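CurF (PDB 2Q35) probably catalyses the decarboxylation step of polyketide chain beta-branching, as the crotonase-family ECH2 domain of a Lyngbya majuscula polyketide assembly line. Local coordinates at residues N58-G63 / A96-S101; H100-G105 / E120-T125. The protein carries 1 engineered substitution. One frame throughout, in Å; residues are numbered along the deposited sequence.

Contact 1 of 2, residues N58-G63 / A96-S101; sequences NYFSSG and AMQGHS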
loop_
_atom_site.group_PDB
_atom_site.type_symbol
_atom_site.label_atom_id
_atom_site.label_comp_id
_atom_site.label_asym_id
_atom_site.label_seq_id
_atom_site.Cartn_x
_atom_site.Cartn_y
_atom_site.Cartn_z
ATOM N N ASN A 58 6.371 -14.156 -27.248
ATOM C CA ASN A 58 7.026 -14.177 -25.939
ATOM C C ASN A 58 7.281 -12.800 -25.334
ATOM O O ASN A 58 7.860 -12.727 -24.249
ATOM C CB ASN A 58 8.366 -14.904 -26.037
ATOM C CG ASN A 58 8.208 -16.409 -26.190
ATOM O OD1 ASN A 58 7.235 -16.992 -25.709
ATOM N ND2 ASN A 58 9.162 -17.035 -26.857
ATOM N N TYR A 59 6.876 -11.741 -26.041
ATOM C CA TYR A 59 7.250 -10.368 -25.675
ATOM C C TYR A 59 6.061 -9.440 -25.551
ATOM O O TYR A 59 5.230 -9.335 -26.472
ATOM C CB TYR A 59 8.207 -9.773 -26.708
ATOM C CG TYR A 59 9.486 -10.535 -26.818
ATOM C CD1 TYR A 59 10.514 -10.318 -25.915
ATOM C CD2 TYR A 59 9.644 -11.504 -27.801
ATOM C CE1 TYR A 59 11.703 -11.054 -26.000
ATOM C CE2 TYR A 59 10.820 -12.242 -27.903
ATOM C CZ TYR A 59 11.834 -12.015 -26.993
ATOM O OH TYR A 59 12.999 -12.737 -27.118
ATOM N N PHE A 60 5.990 -8.768 -24.407
ATOM C CA PHE A 60 5.105 -7.632 -24.287
ATOM C C PHE A 60 5.846 -6.392 -24.822
ATOM O O PHE A 60 5.468 -5.838 -25.847
ATOM C CB PHE A 60 4.598 -7.421 -22.847
ATOM C CG PHE A 60 3.794 -6.144 -22.689
ATOM C CD1 PHE A 60 2.494 -6.089 -23.157
ATOM C CD2 PHE A 60 4.364 -4.980 -22.107
ATOM C CE1 PHE A 60 1.706 -4.905 -23.017
ATOM C CE2 PHE A 60 3.598 -3.784 -21.992
ATOM C CZ PHE A 60 2.271 -3.759 -22.454
ATOM N N SER A 61 6.908 -5.978 -24.125
ATOM C CA SER A 61 7.738 -4.852 -24.568
ATOM C C SER A 61 9.153 -4.936 -24.011
ATOM O O SER A 61 9.346 -5.154 -22.814
ATOM C CB SER A 61 7.086 -3.525 -24.152
ATOM O OG SER A 61 7.959 -2.447 -24.504
ATOM N N SER A 62 10.141 -4.761 -24.893
ATOM C CA SER A 62 11.558 -4.867 -24.517
ATOM C C SER A 62 12.161 -3.501 -24.159
ATOM O O SER A 62 13.328 -3.418 -23.784
ATOM C CB SER A 62 12.378 -5.545 -25.636
ATOM O OG SER A 62 11.929 -6.882 -25.835
ATOM N N GLY A 63 11.354 -2.444 -24.229
ATOM C CA GLY A 63 11.877 -1.112 -23.896
ATOM C C GLY A 63 13.019 -0.680 -24.798
ATOM O O GLY A 63 13.068 -1.049 -25.986
ATOM N N ALA A 96 -2.174 -6.219 -21.145
ATOM C CA ALA A 96 -2.142 -7.701 -21.102
ATOM C C ALA A 96 -0.718 -8.127 -21.437
ATOM O O ALA A 96 -0.339 -8.272 -22.605
ATOM C CB ALA A 96 -3.156 -8.302 -22.091
ATOM N N MET A 97 0.107 -8.231 -20.403
ATOM C CA MET A 97 1.519 -8.481 -20.605
ATOM C C MET A 97 1.706 -10.010 -20.680
ATOM O O MET A 97 2.119 -10.646 -19.712
ATOM C CB MET A 97 2.345 -7.836 -19.505
ATOM C CG MET A 97 2.122 -6.333 -19.409
ATOM S SD MET A 97 3.408 -5.467 -18.454
ATOM C CE MET A 97 3.470 -6.473 -16.967
ATOM N N GLN A 98 1.400 -10.548 -21.854
ATOM C CA GLN A 98 1.441 -12.017 -22.072
ATOM C C GLN A 98 2.868 -12.537 -22.222
ATOM O O GLN A 98 3.106 -13.761 -22.211
ATOM C CB GLN A 98 0.571 -12.394 -23.288
ATOM C CG GLN A 98 1.256 -12.438 -24.679
ATOM C CD GLN A 98 2.049 -11.189 -25.056
ATOM O OE1 GLN A 98 1.708 -10.050 -24.674
ATOM N NE2 GLN A 98 3.131 -11.396 -25.798
ATOM N N GLY A 99 3.786 -11.609 -22.457
ATOM C CA GLY A 99 5.213 -11.867 -22.624
ATOM C C GLY A 99 6.099 -11.033 -21.713
ATOM O O GLY A 99 5.626 -10.398 -20.764
ATOM N N HIS A 100 7.399 -11.061 -21.985
ATOM C CA HIS A 100 8.359 -10.434 -21.105
ATOM C C HIS A 100 8.169 -8.920 -21.206
ATOM O O HIS A 100 7.732 -8.406 -22.244
ATOM C CB HIS A 100 9.775 -10.724 -21.575
ATOM C CG HIS A 100 10.069 -12.178 -21.777
ATOM N ND1 HIS A 100 9.961 -13.107 -20.765
ATOM C CD2 HIS A 100 10.527 -12.848 -22.858
ATOM C CE1 HIS A 100 10.315 -14.297 -21.224
ATOM N NE2 HIS A 100 10.649 -14.170 -22.496
ATOM N N SER A 101 8.545 -8.234 -20.134
ATOM C CA SER A 101 8.593 -6.752 -20.160
ATOM C C SER A 101 9.842 -6.265 -19.443
ATOM O O SER A 101 10.017 -6.529 -18.243
ATOM C CB SER A 101 7.354 -6.193 -19.456
ATOM O OG SER A 101 6.154 -6.725 -19.979
#
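The F60 ring lies across M97, whose CG sits over one face, 3.6 Å from the F60 ring centroid and only 6° off its normal, with SD over the same face in a Met-aromatic contact. Q98 OE1 comes to the edge of the ring, near its plane. A chi1 of 174° puts CG of the buried F60 beside its carbonyl carbon, and S101 OG also touches F60 CD2 at 3.3 Å. Elsewhere the H100 ring carries N58 O over one face, its CD2 3.0 Å from N58 O, and presents its edge to the face of Y59 in an offset edge-to-face pair, planes at 71°.

The backbones run parallel, but the register slips by one residue between Y59 and S61: a beta bulge. H100 O therefore takes two donors, F60 N at 2.8 Å and S61 N at 3.2 Å, while H100 N bonds to N58 O at 2.8 Å. G99 suits its place because a CB there would clash with Y59 N. The Q98 chain is bent at chi2, and its NE2 donates from above the carbonyl plane of Y59 to Y59 O at 3.0 Å; G57 O is its stronger acceptor, and G55 N bonds to OE1.

As in other crotonases, the loop running on from 58-63 probably supplies an oxyanion-hole N-H. Phenylalanine and methionine fill the buried side, and glutamine, able to donate and accept, ties down this loop. S101 OG, buried against F60 CB and CD2, has no hydrogen-bond partner in the model, so the contact there is van der Waals only.

Contact 2 of 2, residues H100-G105 / E120-T125; sequences HSFGGG and ESVYAT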
loop_
_atom_site.group_PDB
_atom_site.type_symbol
_atom_site.label_atom_id
_atom_site.label_comp_id
_atom_site.label_asym_id
_atom_site.label_seq_id
_atom_site.Cartn_x
_atom_site.Cartn_y
_atom_site.Cartn_z
ATOM N N HIS A 100 7.399 -11.061 -21.985
ATOM C CA HIS A 100 8.359 -10.434 -21.105
ATOM C C HIS A 100 8.169 -8.920 -21.206
ATOM O O HIS A 100 7.732 -8.406 -22.244
ATOM C CB HIS A 100 9.775 -10.724 -21.575
ATOM C CG HIS A 100 10.069 -12.178 -21.777
ATOM N ND1 HIS A 100 9.961 -13.107 -20.765
ATOM C CD2 HIS A 100 10.527 -12.848 -22.858
ATOM C CE1 HIS A 100 10.315 -14.297 -21.224
ATOM N NE2 HIS A 100 10.649 -14.170 -22.496
ATOM N N SER A 101 8.545 -8.234 -20.134
ATOM C CA SER A 101 8.593 -6.752 -20.160
ATOM C C SER A 101 9.842 -6.265 -19.443
ATOM O O SER A 101 10.017 -6.529 -18.243
ATOM C CB SER A 101 7.354 -6.193 -19.456
ATOM O OG SER A 101 6.154 -6.725 -19.979
ATOM N N PHE A 102 10.704 -5.535 -20.170
ATOM C CA PHE A 102 11.989 -5.104 -19.639
ATOM C C PHE A 102 12.097 -3.579 -19.650
ATOM O O PHE A 102 11.796 -2.948 -20.668
ATOM C CB PHE A 102 13.133 -5.633 -20.498
ATOM C CG PHE A 102 13.183 -7.140 -20.600
ATOM C CD1 PHE A 102 12.876 -7.760 -21.797
ATOM C CD2 PHE A 102 13.558 -7.910 -19.515
ATOM C CE1 PHE A 102 12.920 -9.148 -21.926
ATOM C CE2 PHE A 102 13.622 -9.305 -19.634
ATOM C CZ PHE A 102 13.290 -9.916 -20.851
ATOM N N GLY A 103 12.549 -3.017 -18.533
ATOM C CA GLY A 103 12.885 -1.587 -18.431
ATOM C C GLY A 103 11.688 -0.706 -18.727
ATOM O O GLY A 103 10.624 -0.877 -18.120
ATOM N N GLY A 104 11.855 0.189 -19.701
ATOM C CA GLY A 104 10.746 1.018 -20.171
ATOM C C GLY A 104 9.539 0.194 -20.596
ATOM O O GLY A 104 8.391 0.669 -20.539
ATOM N N GLY A 105 9.787 -1.045 -21.040
ATOM C CA GLY A 105 8.689 -1.920 -21.466
ATOM C C GLY A 105 7.815 -2.369 -20.300
ATOM O O GLY A 105 6.607 -2.564 -20.456
ATOM N N GLU A 120 4.908 -17.350 -16.697
ATOM C CA GLU A 120 6.138 -17.921 -17.263
ATOM C C GLU A 120 7.138 -16.873 -17.742
ATOM O O GLU A 120 8.320 -17.176 -17.935
ATOM C CB GLU A 120 5.799 -18.849 -18.440
ATOM C CG GLU A 120 4.978 -20.093 -18.083
ATOM C CD GLU A 120 3.474 -19.835 -18.008
ATOM O OE1 GLU A 120 3.035 -18.684 -18.251
ATOM O OE2 GLU A 120 2.731 -20.801 -17.694
ATOM N N SER A 121 6.661 -15.649 -17.937
ATOM C CA SER A 121 7.488 -14.599 -18.537
ATOM C C SER A 121 8.296 -13.884 -17.483
ATOM O O SER A 121 8.045 -14.036 -16.282
ATOM C CB SER A 121 6.601 -13.638 -19.315
ATOM O OG SER A 121 5.909 -14.356 -20.328
ATOM N N VAL A 122 9.252 -13.080 -17.944
ATOM C CA VAL A 122 10.195 -12.407 -17.093
ATOM C C VAL A 122 9.924 -10.898 -17.139
ATOM O O VAL A 122 9.576 -10.378 -18.191
ATOM C CB VAL A 122 11.646 -12.829 -17.533
ATOM C CG1 VAL A 122 12.631 -11.734 -17.489
ATOM C CG2 VAL A 122 12.068 -14.068 -16.714
ATOM N N TYR A 123 10.071 -10.253 -15.985
ATOM C CA TYR A 123 9.809 -8.796 -15.822
ATOM C C TYR A 123 10.970 -8.153 -15.070
ATOM O O TYR A 123 11.459 -8.688 -14.083
ATOM C CB TYR A 123 8.472 -8.590 -15.072
ATOM C CG TYR A 123 7.343 -9.265 -15.817
ATOM C CD1 TYR A 123 6.731 -8.649 -16.900
ATOM C CD2 TYR A 123 6.981 -10.587 -15.513
ATOM C CE1 TYR A 123 5.733 -9.282 -17.634
ATOM C CE2 TYR A 123 6.001 -11.226 -16.239
ATOM C CZ TYR A 123 5.392 -10.589 -17.296
ATOM O OH TYR A 123 4.425 -11.207 -18.048
ATOM N N ALA A 124 11.411 -6.964 -15.507
ATOM C CA ALA A 124 12.564 -6.351 -14.846
ATOM C C ALA A 124 12.519 -4.834 -15.029
ATOM O O ALA A 124 12.127 -4.372 -16.093
ATOM C CB ALA A 124 13.867 -6.858 -15.427
ATOM N N THR A 125 12.927 -4.099 -13.992
ATOM C CA THR A 125 13.313 -2.684 -14.142
ATOM C C THR A 125 14.832 -2.809 -14.141
ATOM O O THR A 125 15.461 -2.828 -13.072
ATOM C CB THR A 125 12.860 -1.808 -12.948
ATOM O OG1 THR A 125 13.193 -2.440 -11.706
ATOM C CG2 THR A 125 11.352 -1.536 -12.956
#
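Strands 100-102 and 122-124 run side by side in parallel, 14° apart in direction, pairing S101 with Y123 and F102 with A124 through S101 N to V122 O, A124 N to S101 O (3.1 Å) and G103 N to A124 O (2.8 Å). At the start of the pair a side chain does the work of the backbone: H100 ND1 accepts from V122 N at 2.9 Å, and V122 N lies in the imidazole plane, only 2° out of it. CG of H100 is beside its own backbone N (chi1 -53°), and the ring's rotation about CB-CG brings ND1 to V122 N.

On one face F102 leans across, its CE2 3.4 Å from V122 CG1, with A124 CB at the ring's edge; alanine is small enough to lie beside the phenylalanine. On the other face the edge of Y123 meets S101, CE1 coming 3.5 Å from S101 OG. The phenol goes further, and Y123 OH bonds to M97 O and S118 N.

After the strand, G103 with its positive phi turns the chain and stands at the N-cap position of helix 104-110, and G105 N bonds to F102 O. The pairing thus ends, at G103 N, directly before the glycine-rich helix start that in crotonases contributes an oxyanion-hole N-H. V122 N donates to H100, so ND1 is probably the unprotonated nitrogen, with the proton of a neutral ring on NE2.

Overall arrangement
From the N terminus, the chain leaves strand 50-54, passes through 58-63, makes helices 66-73 and 83-87, and returns along strand 93-97 into 96-101, where contact 1 closes a loop of 32 intervening residues. It continues through helix 104-110 and strand 114-118 to 120-125, where contact 2 closes a loop of 14. The loops follow in series, meeting at H100 and S101; neither encloses the other. Strand 100-102 is flanked by both partners, and S61 O probably bonds to F102 N between the contacts. Contact 1 ties the loop after strand 50-54 to the chain leaving strand 93-97, and contact 2 pairs strands 100-102 and 122-124 of the three-stranded sheet, as expected of the crotonase spiral.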